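Local structure of ORF112 (Cyprinid herpesvirus 3, 4WCG) at residues A[44-49]-A[59-64]. The protein binds left-handed Z-DNA through its Zalpha domain, the part of the longer viral protein present in this chain. Residues are numbered along the deposited sequence; the frame is centred on the assembly and turned at random.
Sequences LKILAY and VHIAQS
His60 O accepts the helical hydrogen bond from Ser64 N at 3.1 Å, and the phenol of Tyr49 reaches the same turn: Tyr49 OH lies 4.0 Å from His60 O, a near approach without a hydrogen bond. The setting is the winged helix-turn-helix of a Zalpha domain, in which helix 40-52 packs against helix 58-65. The segment axes come no closer than 10.5 Å, a spacing bridged by side chains, and their N-to-C directions diverge by 114°. The nearest pair of CA atoms, Tyr49 CA and Ile61 CA, is still 6.9 Å apart.

Tyr49 does most of the bridging. Its CG stands anti to the backbone N (chi1 -176°), which sends the ring across to helix 58-65. There Ile61 CA sits 4.2 Å from the ring centroid and just 5° off the ring normal, the geometry of a CH-pi contact over the face. From the same side of the ring plane, Ile61 CG1 meets the CD1/CE1 flank, 3.6 Å from Tyr49 CD1, and Ser64 meets the CD2/CE2 flank; Tyr49 CE2 is 3.5 Å from Ser64 CB, an oblique approach. The ring thus lies across one helical turn, from Ile61 to Ser64.

Deeper in, Ile46 CG1 and Ile61 CG2 make a looser apolar contact at 4.2 Å. Both isoleucines are buried and continue into the domain core on helix 69-81, Ile46 against His75 and Leu76, Ile61 against Val72, so all three helices of the bundle meet here. At the outer margin, His60 offers Tyr49 OH its CB, whereas its imidazole turns from the contact, with Val59 CG1 over one face and Gln63 OE1 level with the ring at its rim.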
loop_
_atom_site.group_PDB
_atom_site.type_symbol
_atom_site.label_atom_id
_atom_site.label_comp_id
_atom_site.label_asym_id
_atom_site.label_seq_id
_atom_site.Cartn_x
_atom_site.Cartn_y
_atom_site.Cartn_z
ATOM N N LEU A 44 -9.825 -12.063 1.263
ATOM C CA LEU A 44 -11.151 -12.066 0.669
ATOM C C LEU A 44 -12.231 -11.703 1.687
ATOM O O LEU A 44 -13.190 -11.012 1.357
ATOM C CB LEU A 44 -11.445 -13.433 0.041
ATOM C CG LEU A 44 -10.604 -13.757 -1.196
ATOM C CD1 LEU A 44 -10.871 -15.164 -1.696
ATOM C CD2 LEU A 44 -10.887 -12.749 -2.293
ATOM N N LYS A 45 -12.071 -12.147 2.928
ATOM C CA LYS A 45 -13.047 -11.820 3.963
ATOM C C LYS A 45 -13.030 -10.318 4.278
ATOM O O LYS A 45 -14.069 -9.703 4.502
ATOM C CB LYS A 45 -12.775 -12.637 5.226
ATOM C CG LYS A 45 -12.972 -14.138 5.029
ATOM C CD LYS A 45 -12.467 -14.911 6.226
ATOM C CE LYS A 45 -12.732 -16.402 6.068
ATOM N NZ LYS A 45 -12.406 -17.153 7.313
ATOM N N ILE A 46 -11.838 -9.739 4.307
ATOM C CA ILE A 46 -11.702 -8.309 4.573
ATOM C C ILE A 46 -12.304 -7.492 3.428
ATOM O O ILE A 46 -13.019 -6.517 3.651
ATOM C CB ILE A 46 -10.231 -7.940 4.772
ATOM C CG1 ILE A 46 -9.711 -8.574 6.063
ATOM C CG2 ILE A 46 -10.055 -6.421 4.816
ATOM C CD1 ILE A 46 -8.214 -8.440 6.243
ATOM N N LEU A 47 -12.025 -7.908 2.199
ATOM C CA LEU A 47 -12.578 -7.234 1.029
ATOM C C LEU A 47 -14.100 -7.318 1.054
ATOM O O LEU A 47 -14.801 -6.373 0.673
ATOM C CB LEU A 47 -12.030 -7.854 -0.256
ATOM C CG LEU A 47 -10.537 -7.611 -0.483
ATOM C CD1 LEU A 47 -10.043 -8.401 -1.683
ATOM C CD2 LEU A 47 -10.275 -6.137 -0.711
ATOM N N ALA A 48 -14.625 -8.455 1.497
ATOM C CA ALA A 48 -16.065 -8.598 1.562
ATOM C C ALA A 48 -16.688 -7.638 2.566
ATOM O O ALA A 48 -17.746 -7.073 2.305
ATOM C CB ALA A 48 -16.442 -10.025 1.898
ATOM N N TYR A 49 -16.046 -7.471 3.721
ATOM C CA TYR A 49 -16.544 -6.522 4.707
ATOM C C TYR A 49 -16.561 -5.120 4.099
ATOM O O TYR A 49 -17.546 -4.393 4.217
ATOM C CB TYR A 49 -15.682 -6.545 5.977
ATOM C CG TYR A 49 -16.203 -5.650 7.089
ATOM C CD1 TYR A 49 -15.926 -4.288 7.104
ATOM C CD2 TYR A 49 -16.982 -6.169 8.114
ATOM C CE1 TYR A 49 -16.405 -3.468 8.113
ATOM C CE2 TYR A 49 -17.464 -5.353 9.130
ATOM C CZ TYR A 49 -17.168 -4.002 9.124
ATOM O OH TYR A 49 -17.651 -3.188 10.128
ATOM N N VAL A 59 -10.417 -2.120 13.665
ATOM C CA VAL A 59 -10.975 -2.689 14.893
ATOM C C VAL A 59 -12.360 -3.260 14.624
ATOM O O VAL A 59 -12.752 -4.265 15.214
ATOM C CB VAL A 59 -11.037 -1.650 16.036
ATOM C CG1 VAL A 59 -11.974 -0.496 15.687
ATOM C CG2 VAL A 59 -11.460 -2.323 17.331
ATOM N N HIS A 60 -13.095 -2.641 13.710
ATOM C CA HIS A 60 -14.457 -3.075 13.442
ATOM C C HIS A 60 -14.468 -4.269 12.503
ATOM O O HIS A 60 -15.279 -5.181 12.655
ATOM C CB HIS A 60 -15.267 -1.911 12.881
ATOM C CG HIS A 60 -15.435 -0.786 13.857
ATOM N ND1 HIS A 60 -15.343 0.539 13.492
ATOM C CD2 HIS A 60 -15.675 -0.792 15.191
ATOM C CE1 HIS A 60 -15.526 1.303 14.555
ATOM N NE2 HIS A 60 -15.728 0.519 15.599
ATOM N N ILE A 61 -13.540 -4.286 11.555
ATOM C CA ILE A 61 -13.382 -5.454 10.704
ATOM C C ILE A 61 -12.975 -6.669 11.539
ATOM O O ILE A 61 -13.532 -7.757 11.394
ATOM C CB ILE A 61 -12.344 -5.198 9.610
ATOM C CG1 ILE A 61 -12.779 -3.979 8.787
ATOM C CG2 ILE A 61 -12.157 -6.444 8.757
ATOM C CD1 ILE A 61 -11.796 -3.545 7.731
ATOM N N ALA A 62 -12.010 -6.478 12.433
ATOM C CA ALA A 62 -11.557 -7.542 13.317
ATOM C C ALA A 62 -12.688 -8.096 14.193
ATOM O O ALA A 62 -12.817 -9.315 14.360
ATOM C CB ALA A 62 -10.403 -7.038 14.191
ATOM N N GLN A 63 -13.506 -7.209 14.753
ATOM C CA GLN A 63 -14.622 -7.640 15.577
ATOM C C GLN A 63 -15.561 -8.523 14.766
ATOM O O GLN A 63 -16.008 -9.563 15.241
ATOM C CB GLN A 63 -15.382 -6.437 16.137
ATOM C CG GLN A 63 -14.683 -5.708 17.269
ATOM C CD GLN A 63 -15.431 -4.457 17.699
ATOM O OE1 GLN A 63 -16.431 -4.079 17.086
ATOM N NE2 GLN A 63 -14.957 -3.818 18.762
ATOM N N SER A 64 -15.843 -8.111 13.535
ATOM C CA SER A 64 -16.803 -8.826 12.702
ATOM C C SER A 64 -16.291 -10.205 12.312
ATOM O O SER A 64 -17.052 -11.177 12.313
ATOM C CB SER A 64 -17.136 -8.020 11.441
ATOM O OG SER A 64 -18.144 -8.678 10.675
#